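PDB 3OXN: putative transcriptional regulator, LysR family from Vibrio parahaemolyticus, which probably acts as a DNA-binding transcription factor of the LysR family, represented here by its effector-binding (LysR substrate-binding) domain without the DNA-binding part. Local coordinates for residues V80-E86 against I197-E203; M108-Y113 against K183-F187; Q100-A104 against L160-I164. The contacts are given in a common frame with arbitrary orientation. Residues are numbered along the deposited sequence.

Contact 1. Residues V80-E86 against I197-E203; sequences VEPLRSE and IWHARCE
Backbone pairing sets the frame: strand 83-89, outermost within this chain in one of the two mixed sheets of the LysR substrate-binding domain (PBP clan), lies against strand 194-199. The two run antiparallel, the short axes of 83-86 and 197-199 4.5 Å apart at closest approach and 152° between directions. Arg84 faces Trp198 as a hydrogen-bonded pair (CA-CA 5.0 Å): Trp198 N donates to Arg84 O over 2.9 Å at 165°, while Arg84 N to Trp198 O, 2.7 Å, is bent to 125° and weak. Ser85 and Ile197 form the next, non-hydrogen-bonded pair (CA-CA 4.5 Å), with Ile197 CA 3.3 Å from Arg84 O in a CA-H...O contact. Ahead of the strand, Val80-Pro82 turn through a cis peptide between Glu81 and Pro82; after strand 194-199, residues 200-202 form a 3-10 turn that brings Glu203 back toward Arg84.

Apolar contacts gather on the face carrying Leu83, Ser85 and Ile197. Leu83 CB lies 3.9 Å from Ile197 CG2, and Val80 CG1 4.3 Å from Ile197 CD1; helix 60-65 covers this face through Leu64.

The other face is polar and aromatic. Trp198, chi1 p and chi2 95°, lays its indole beside strand 83-86, with Arg84 CB over its five-membered ring. Arg84, m at chi1 to chi3, places NE 2.8 Å from Glu203 OE1, a salt bridge. Arg212 of helix 206-227 makes a cation-pi contact with Trp198.

Glu203 meets Arg84 by charge, out of the guanidinium plane, rather than by a directed N-H; Trp198 NE1 shares its OE1 weakly (3.5 Å).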
# COMPACT_ATOMS: atom_id res chain seq x y z
N VAL A 80 22.77 1.49 9.21
CA VAL A 80 22.54 0.29 8.41
C VAL A 80 23.79 -0.53 8.10
O VAL A 80 23.69 -1.54 7.39
CB VAL A 80 21.83 0.64 7.08
CG1 VAL A 80 20.56 1.43 7.35
CG2 VAL A 80 22.76 1.42 6.16
N GLU A 81 24.95 -0.11 8.60
CA GLU A 81 26.20 -0.84 8.37
C GLU A 81 26.10 -2.29 8.86
O GLU A 81 25.62 -2.54 9.98
CB GLU A 81 27.37 -0.15 9.07
CG GLU A 81 27.61 1.28 8.61
CD GLU A 81 26.54 2.23 9.12
OE1 GLU A 81 26.02 3.02 8.30
OE2 GLU A 81 26.23 2.17 10.34
N PRO A 82 26.59 -3.24 8.05
CA PRO A 82 27.31 -3.08 6.78
C PRO A 82 26.44 -3.10 5.51
O PRO A 82 26.81 -3.72 4.50
CB PRO A 82 28.19 -4.33 6.77
CG PRO A 82 27.23 -5.36 7.26
CD PRO A 82 26.63 -4.66 8.48
N LEU A 83 25.29 -2.43 5.56
CA LEU A 83 24.46 -2.28 4.37
C LEU A 83 24.80 -0.98 3.66
O LEU A 83 24.90 0.07 4.28
CB LEU A 83 22.97 -2.32 4.70
CG LEU A 83 22.42 -3.68 5.10
CD1 LEU A 83 20.91 -3.61 5.21
CD2 LEU A 83 22.81 -4.69 4.06
N ARG A 84 24.98 -1.05 2.36
CA ARG A 84 25.26 0.14 1.57
C ARG A 84 24.04 1.07 1.56
O ARG A 84 22.89 0.63 1.56
CB ARG A 84 25.64 -0.28 0.16
CG ARG A 84 26.68 -1.37 0.18
CD ARG A 84 27.94 -0.79 0.72
NE ARG A 84 28.04 0.58 0.22
CZ ARG A 84 29.17 1.25 0.04
NH1 ARG A 84 30.34 0.67 0.33
NH2 ARG A 84 29.13 2.49 -0.43
N SER A 85 24.30 2.36 1.58
CA SER A 85 23.20 3.29 1.64
C SER A 85 23.63 4.63 1.11
O SER A 85 24.77 5.02 1.27
CB SER A 85 22.73 3.44 3.09
OG SER A 85 23.80 3.86 3.90
N GLU A 86 22.70 5.33 0.47
CA GLU A 86 22.94 6.70 0.09
C GLU A 86 21.63 7.47 0.27
O GLU A 86 20.57 6.92 0.02
CB GLU A 86 23.44 6.78 -1.35
CG GLU A 86 22.36 7.12 -2.36
CD GLU A 86 22.93 7.47 -3.73
OE1 GLU A 86 23.72 6.66 -4.26
OE2 GLU A 86 22.57 8.54 -4.27
N ILE A 197 18.85 1.49 0.08
CA ILE A 197 19.68 0.61 0.89
C ILE A 197 19.92 -0.67 0.13
O ILE A 197 19.00 -1.21 -0.48
CB ILE A 197 19.01 0.30 2.24
CG1 ILE A 197 18.28 1.53 2.79
CG2 ILE A 197 20.04 -0.24 3.24
CD1 ILE A 197 19.17 2.55 3.43
N TRP A 198 21.15 -1.17 0.17
CA TRP A 198 21.45 -2.44 -0.48
C TRP A 198 22.59 -3.20 0.18
O TRP A 198 23.38 -2.64 0.93
CB TRP A 198 21.73 -2.24 -1.98
CG TRP A 198 22.95 -1.43 -2.26
CD1 TRP A 198 24.19 -1.90 -2.52
CD2 TRP A 198 23.05 0.00 -2.31
NE1 TRP A 198 25.06 -0.87 -2.73
CE2 TRP A 198 24.38 0.32 -2.60
CE3 TRP A 198 22.13 1.05 -2.13
CZ2 TRP A 198 24.83 1.63 -2.72
CZ3 TRP A 198 22.57 2.36 -2.25
CH2 TRP A 198 23.91 2.64 -2.54
N HIS A 199 22.65 -4.49 -0.12
CA HIS A 199 23.71 -5.37 0.37
C HIS A 199 25.03 -5.11 -0.38
O HIS A 199 25.03 -4.83 -1.58
CB HIS A 199 23.27 -6.83 0.18
CG HIS A 199 23.98 -7.81 1.08
ND1 HIS A 199 25.22 -8.34 0.77
CD2 HIS A 199 23.60 -8.38 2.24
CE1 HIS A 199 25.57 -9.19 1.72
NE2 HIS A 199 24.61 -9.24 2.62
N ALA A 200 26.15 -5.20 0.33
CA ALA A 200 27.46 -5.15 -0.31
C ALA A 200 27.46 -6.06 -1.54
O ALA A 200 28.04 -5.73 -2.58
CB ALA A 200 28.53 -5.58 0.66
N ARG A 201 26.78 -7.19 -1.41
CA ARG A 201 26.64 -8.16 -2.50
C ARG A 201 26.08 -7.58 -3.81
O ARG A 201 26.23 -8.19 -4.87
CB ARG A 201 25.78 -9.35 -2.04
CG ARG A 201 24.73 -9.79 -3.05
CD ARG A 201 23.39 -10.07 -2.35
NE ARG A 201 23.56 -11.10 -1.33
CZ ARG A 201 22.60 -11.53 -0.51
NH1 ARG A 201 21.37 -11.01 -0.60
NH2 ARG A 201 22.88 -12.49 0.38
N CYS A 202 25.42 -6.43 -3.73
CA CYS A 202 24.88 -5.79 -4.92
C CYS A 202 25.65 -4.53 -5.26
O CYS A 202 25.23 -3.76 -6.12
CB CYS A 202 23.40 -5.43 -4.74
SG CYS A 202 22.25 -6.82 -4.73
N GLU A 203 26.76 -4.31 -4.57
CA GLU A 203 27.50 -3.07 -4.71
C GLU A 203 28.16 -2.95 -6.07
O GLU A 203 28.15 -1.88 -6.70
CB GLU A 203 28.57 -2.97 -3.62
CG GLU A 203 29.47 -1.78 -3.79
CD GLU A 203 28.72 -0.49 -3.59
OE1 GLU A 203 28.42 -0.15 -2.42
OE2 GLU A 203 28.44 0.20 -4.59

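Contact 2. Residues M108-Y113 against K183-F187; sequences MSLDDY and KPLPF
This is a side-chain packing contact at the margin of the second mixed sheet of the LysR substrate-binding domain, between the start of helix 110-114 and the loop after strand 180-183, with a proline wedged against the helix start. Residues 184-187 are irregular, and the segments bury 373 Å² between them, 96 Å² of it on Pro186.

Ser109 occupies the N-cap position, phi/psi -83/156, and the chain then turns helical, Tyr113 N bonding to Ser109 O over 2.8 Å. Pro186 is set against this turn: the closest CA pair is Leu110 to Pro186, 4.7 Å, and Pro186 CB lies 3.1 Å from Leu110 N and 3.6 Å from Met108 O. The ring, C-gamma exo, abuts both Met108 and Tyr113, with Pro186 CG 3.8 Å from Met108 CG and 3.4 Å from Tyr113 CB. Tyr113, chi1 t and chi2 -103°, presents a ring face to Pro186 CD, a CH-pi contact 4.1 Å from the centroid.

Phe187, chi1 p, swings its ring toward the helix and sets an edge toward the Tyr113 face: an offset edge-to-face pair, centroids 5.8 Å apart, planes at 71°. Leu110 CD1 approaches Phe187 CD2 at 4.3 Å, and Leu185 CD2 lies 4.2 Å from Tyr113 CZ.

Around it, Tyr113 OH hydrogen-bonds Thr165 OG1 of strand 163-167, Met108, a selenomethionine, packs on Leu97 and Ile163, and Phe187 reaches helix 125-134 at Ile131 and Ala134. Strand 180-183 pairs through the Lys183 backbone with Cys95 of strand 93-98, so these strands and helix 125-134 surround the contact.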
# COMPACT_ATOMS: atom_id res chain seq x y z
N MSE A 108 -4.50 26.92 9.29
CA MSE A 108 -4.65 26.05 10.44
C MSE A 108 -3.56 26.31 11.46
O MSE A 108 -2.37 26.07 11.21
CB MSE A 108 -4.66 24.59 10.00
CG MSE A 108 -4.12 23.61 11.04
SE MSE A 108 -3.99 21.82 10.27
CE MSE A 108 -5.81 21.70 9.59
N SER A 109 -3.97 26.81 12.62
CA SER A 109 -3.04 27.07 13.70
C SER A 109 -2.80 25.80 14.49
O SER A 109 -3.61 24.89 14.47
CB SER A 109 -3.61 28.14 14.62
OG SER A 109 -3.53 27.74 15.98
N LEU A 110 -1.66 25.74 15.16
CA LEU A 110 -1.41 24.67 16.10
C LEU A 110 -2.68 24.33 16.86
O LEU A 110 -3.19 23.22 16.76
CB LEU A 110 -0.30 25.05 17.08
CG LEU A 110 0.04 23.97 18.10
CD1 LEU A 110 0.85 22.84 17.47
CD2 LEU A 110 0.78 24.59 19.28
N ASP A 111 -3.21 25.28 17.62
CA ASP A 111 -4.41 24.95 18.36
C ASP A 111 -5.41 24.23 17.48
O ASP A 111 -5.92 23.19 17.87
CB ASP A 111 -5.08 26.17 19.00
CG ASP A 111 -6.43 25.81 19.64
OD1 ASP A 111 -6.47 24.84 20.45
OD2 ASP A 111 -7.45 26.46 19.32
N ASP A 112 -5.71 24.76 16.30
CA ASP A 112 -6.69 24.10 15.44
C ASP A 112 -6.28 22.66 15.17
O ASP A 112 -7.10 21.74 15.26
CB ASP A 112 -6.84 24.84 14.11
CG ASP A 112 -7.07 26.33 14.29
OD1 ASP A 112 -6.13 27.04 14.72
OD2 ASP A 112 -8.19 26.78 13.98
N TYR A 113 -5.01 22.48 14.85
CA TYR A 113 -4.47 21.14 14.61
C TYR A 113 -4.82 20.22 15.79
O TYR A 113 -5.41 19.15 15.62
CB TYR A 113 -2.96 21.24 14.39
CG TYR A 113 -2.27 19.98 13.93
CD1 TYR A 113 -1.53 19.21 14.81
CD2 TYR A 113 -2.35 19.57 12.61
CE1 TYR A 113 -0.90 18.06 14.40
CE2 TYR A 113 -1.73 18.43 12.18
CZ TYR A 113 -1.00 17.67 13.07
OH TYR A 113 -0.38 16.50 12.66
N LYS A 183 -2.69 21.82 4.05
CA LYS A 183 -2.24 22.83 5.01
C LYS A 183 -0.89 22.43 5.60
O LYS A 183 -0.67 21.26 5.90
CB LYS A 183 -3.29 23.00 6.11
CG LYS A 183 -4.68 23.31 5.58
CD LYS A 183 -4.94 24.80 5.56
CE LYS A 183 -5.82 25.23 4.37
NZ LYS A 183 -5.05 25.25 3.07
N PRO A 184 0.05 23.38 5.74
CA PRO A 184 1.32 23.06 6.41
C PRO A 184 1.12 22.57 7.85
O PRO A 184 0.07 22.79 8.46
CB PRO A 184 2.06 24.39 6.42
CG PRO A 184 1.48 25.16 5.29
CD PRO A 184 0.04 24.74 5.16
N LEU A 185 2.13 21.89 8.39
CA LEU A 185 2.13 21.51 9.79
C LEU A 185 2.27 22.76 10.62
O LEU A 185 3.24 23.50 10.44
CB LEU A 185 3.32 20.60 10.08
CG LEU A 185 3.25 19.17 9.59
CD1 LEU A 185 4.58 18.51 9.86
CD2 LEU A 185 2.10 18.45 10.27
N PRO A 186 1.33 23.00 11.55
CA PRO A 186 1.31 24.22 12.35
C PRO A 186 2.42 24.21 13.38
O PRO A 186 2.25 24.78 14.45
CB PRO A 186 -0.03 24.14 13.09
CG PRO A 186 -0.73 22.95 12.55
CD PRO A 186 0.32 22.05 12.01
N PHE A 187 3.52 23.54 13.07
CA PHE A 187 4.68 23.57 13.94
C PHE A 187 5.99 23.39 13.18
O PHE A 187 5.99 23.10 11.99
CB PHE A 187 4.56 22.55 15.08
CG PHE A 187 4.32 21.14 14.63
CD1 PHE A 187 5.37 20.30 14.31
CD2 PHE A 187 3.03 20.64 14.53
CE1 PHE A 187 5.14 18.98 13.91
CE2 PHE A 187 2.79 19.32 14.13
CZ PHE A 187 3.84 18.49 13.82

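Contact 3. Residues Q100-A104 against L160-I164; sequences QHPLA and LPIII
An inverse gamma turn centred on Pro161, just ahead of strand 163-167, presents a carbonyl to a histidine of the loop that follows strand 93-98. Pro161 has phi/psi -75/62, and Ile162 N bonds Leu160 O across the turn at 2.6 Å. The closest CA pair is His101 to Pro161, 5.9 Å. On the turn, Leu160 packs on Tyr42 of the second subunit.

His101, with chi1 t and chi2 -69°, points its ring at this turn: NE2 donates to Pro161 O over 3.0 Å, near the ring plane but weak at 132°. The other ring nitrogen, ND1, is used locally, since Leu103 N donates to His101 ND1 at 3.0 Å; the ring thereby links its own turn to the other segment. Apolar contacts are sparse: Leu103 CD1 to Ile163 CD1 at 4.3 Å and Pro102 CD to Pro161 CB at 4.5 Å. The two segments bury 170 Å² in total.

Ile163 pairs through its backbone with Pro117 and Ala119 of strand 117-120, and Ile164 with Leu96 of strand 93-98, while helix 110-114 meets Leu103 through Asp112 and Ile163 through Tyr113.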
# COMPACT_ATOMS: atom_id res chain seq x y z
N GLN A 100 -14.67 20.45 2.51
CA GLN A 100 -15.73 20.89 3.42
C GLN A 100 -15.32 20.67 4.87
O GLN A 100 -16.16 20.44 5.74
CB GLN A 100 -17.05 20.15 3.16
CG GLN A 100 -17.53 20.18 1.71
CD GLN A 100 -17.02 19.00 0.92
OE1 GLN A 100 -17.39 17.86 1.19
NE2 GLN A 100 -16.17 19.26 -0.07
N HIS A 101 -14.02 20.69 5.13
CA HIS A 101 -13.56 20.67 6.50
C HIS A 101 -13.66 22.10 6.99
O HIS A 101 -13.49 23.04 6.21
CB HIS A 101 -12.11 20.20 6.56
CG HIS A 101 -11.61 19.99 7.95
ND1 HIS A 101 -11.39 21.03 8.82
CD2 HIS A 101 -11.27 18.86 8.61
CE1 HIS A 101 -10.94 20.55 9.97
NE2 HIS A 101 -10.86 19.23 9.87
N PRO A 102 -13.98 22.28 8.28
CA PRO A 102 -14.05 23.65 8.82
C PRO A 102 -12.80 24.50 8.50
O PRO A 102 -12.94 25.63 8.01
CB PRO A 102 -14.20 23.41 10.33
CG PRO A 102 -14.97 22.12 10.41
CD PRO A 102 -14.53 21.29 9.22
N LEU A 103 -11.61 23.98 8.78
CA LEU A 103 -10.38 24.76 8.62
C LEU A 103 -9.90 24.83 7.18
O LEU A 103 -8.80 25.31 6.93
CB LEU A 103 -9.26 24.16 9.47
CG LEU A 103 -9.61 23.82 10.91
CD1 LEU A 103 -8.53 22.96 11.54
CD2 LEU A 103 -9.82 25.10 11.69
N ALA A 104 -10.70 24.32 6.24
CA ALA A 104 -10.28 24.21 4.84
C ALA A 104 -9.87 25.56 4.24
O ALA A 104 -8.85 25.65 3.55
CB ALA A 104 -11.37 23.57 4.00
N LEU A 160 -16.26 12.35 9.57
CA LEU A 160 -15.36 12.90 10.59
C LEU A 160 -14.45 14.03 10.08
O LEU A 160 -13.79 13.90 9.05
CB LEU A 160 -14.48 11.81 11.19
CG LEU A 160 -15.10 10.64 11.96
CD1 LEU A 160 -14.00 9.91 12.73
CD2 LEU A 160 -16.21 11.10 12.92
N PRO A 161 -14.36 15.13 10.84
CA PRO A 161 -13.52 16.25 10.39
C PRO A 161 -12.05 15.93 10.59
O PRO A 161 -11.37 16.63 11.36
CB PRO A 161 -13.91 17.38 11.34
CG PRO A 161 -14.82 16.76 12.41
CD PRO A 161 -14.77 15.28 12.24
N ILE A 162 -11.54 14.89 9.92
CA ILE A 162 -10.16 14.50 10.17
C ILE A 162 -9.16 15.37 9.43
O ILE A 162 -9.44 15.88 8.35
CB ILE A 162 -9.89 13.02 9.85
CG1 ILE A 162 -10.51 12.65 8.51
CG2 ILE A 162 -10.38 12.13 10.98
CD1 ILE A 162 -10.03 11.31 7.99
N ILE A 163 -8.00 15.53 10.04
CA ILE A 163 -6.84 16.11 9.38
C ILE A 163 -5.88 14.97 9.07
O ILE A 163 -5.37 14.29 9.97
CB ILE A 163 -6.14 17.14 10.28
CG1 ILE A 163 -7.06 18.34 10.55
CG2 ILE A 163 -4.84 17.60 9.65
CD1 ILE A 163 -6.68 19.09 11.79
N ILE A 164 -5.66 14.77 7.77
CA ILE A 164 -4.85 13.66 7.28
C ILE A 164 -3.38 14.06 7.16
O ILE A 164 -3.02 14.79 6.25
CB ILE A 164 -5.33 13.19 5.88
CG1 ILE A 164 -6.76 12.64 5.93
CG2 ILE A 164 -4.43 12.11 5.35
CD1 ILE A 164 -7.83 13.71 6.01

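Overall arrangement
The chain folds into two mixed sheets, and the contacts divide between them. Contact 1 pairs strands 83-89 and 194-199 of one sheet; contacts 2 and 3 lie on and next to the other, on the opposite side of the chain's centre. Centres of contacts 1 and 2 are 38 Å apart, those of 1 and 3 are 42 Å. Contacts 2 and 3, centred 12 Å apart, touch: Met108 CE is 3.5 Å from Ile163 CD1. Along the chain contact 1 encloses both others, whose segments alternate (100-104, 108-113, 160-164, 183-187). The chain thus returns to its first sheet after building the second, consistent with a two-lobed effector-binding domain of the type 2 periplasmic-binding-protein fold.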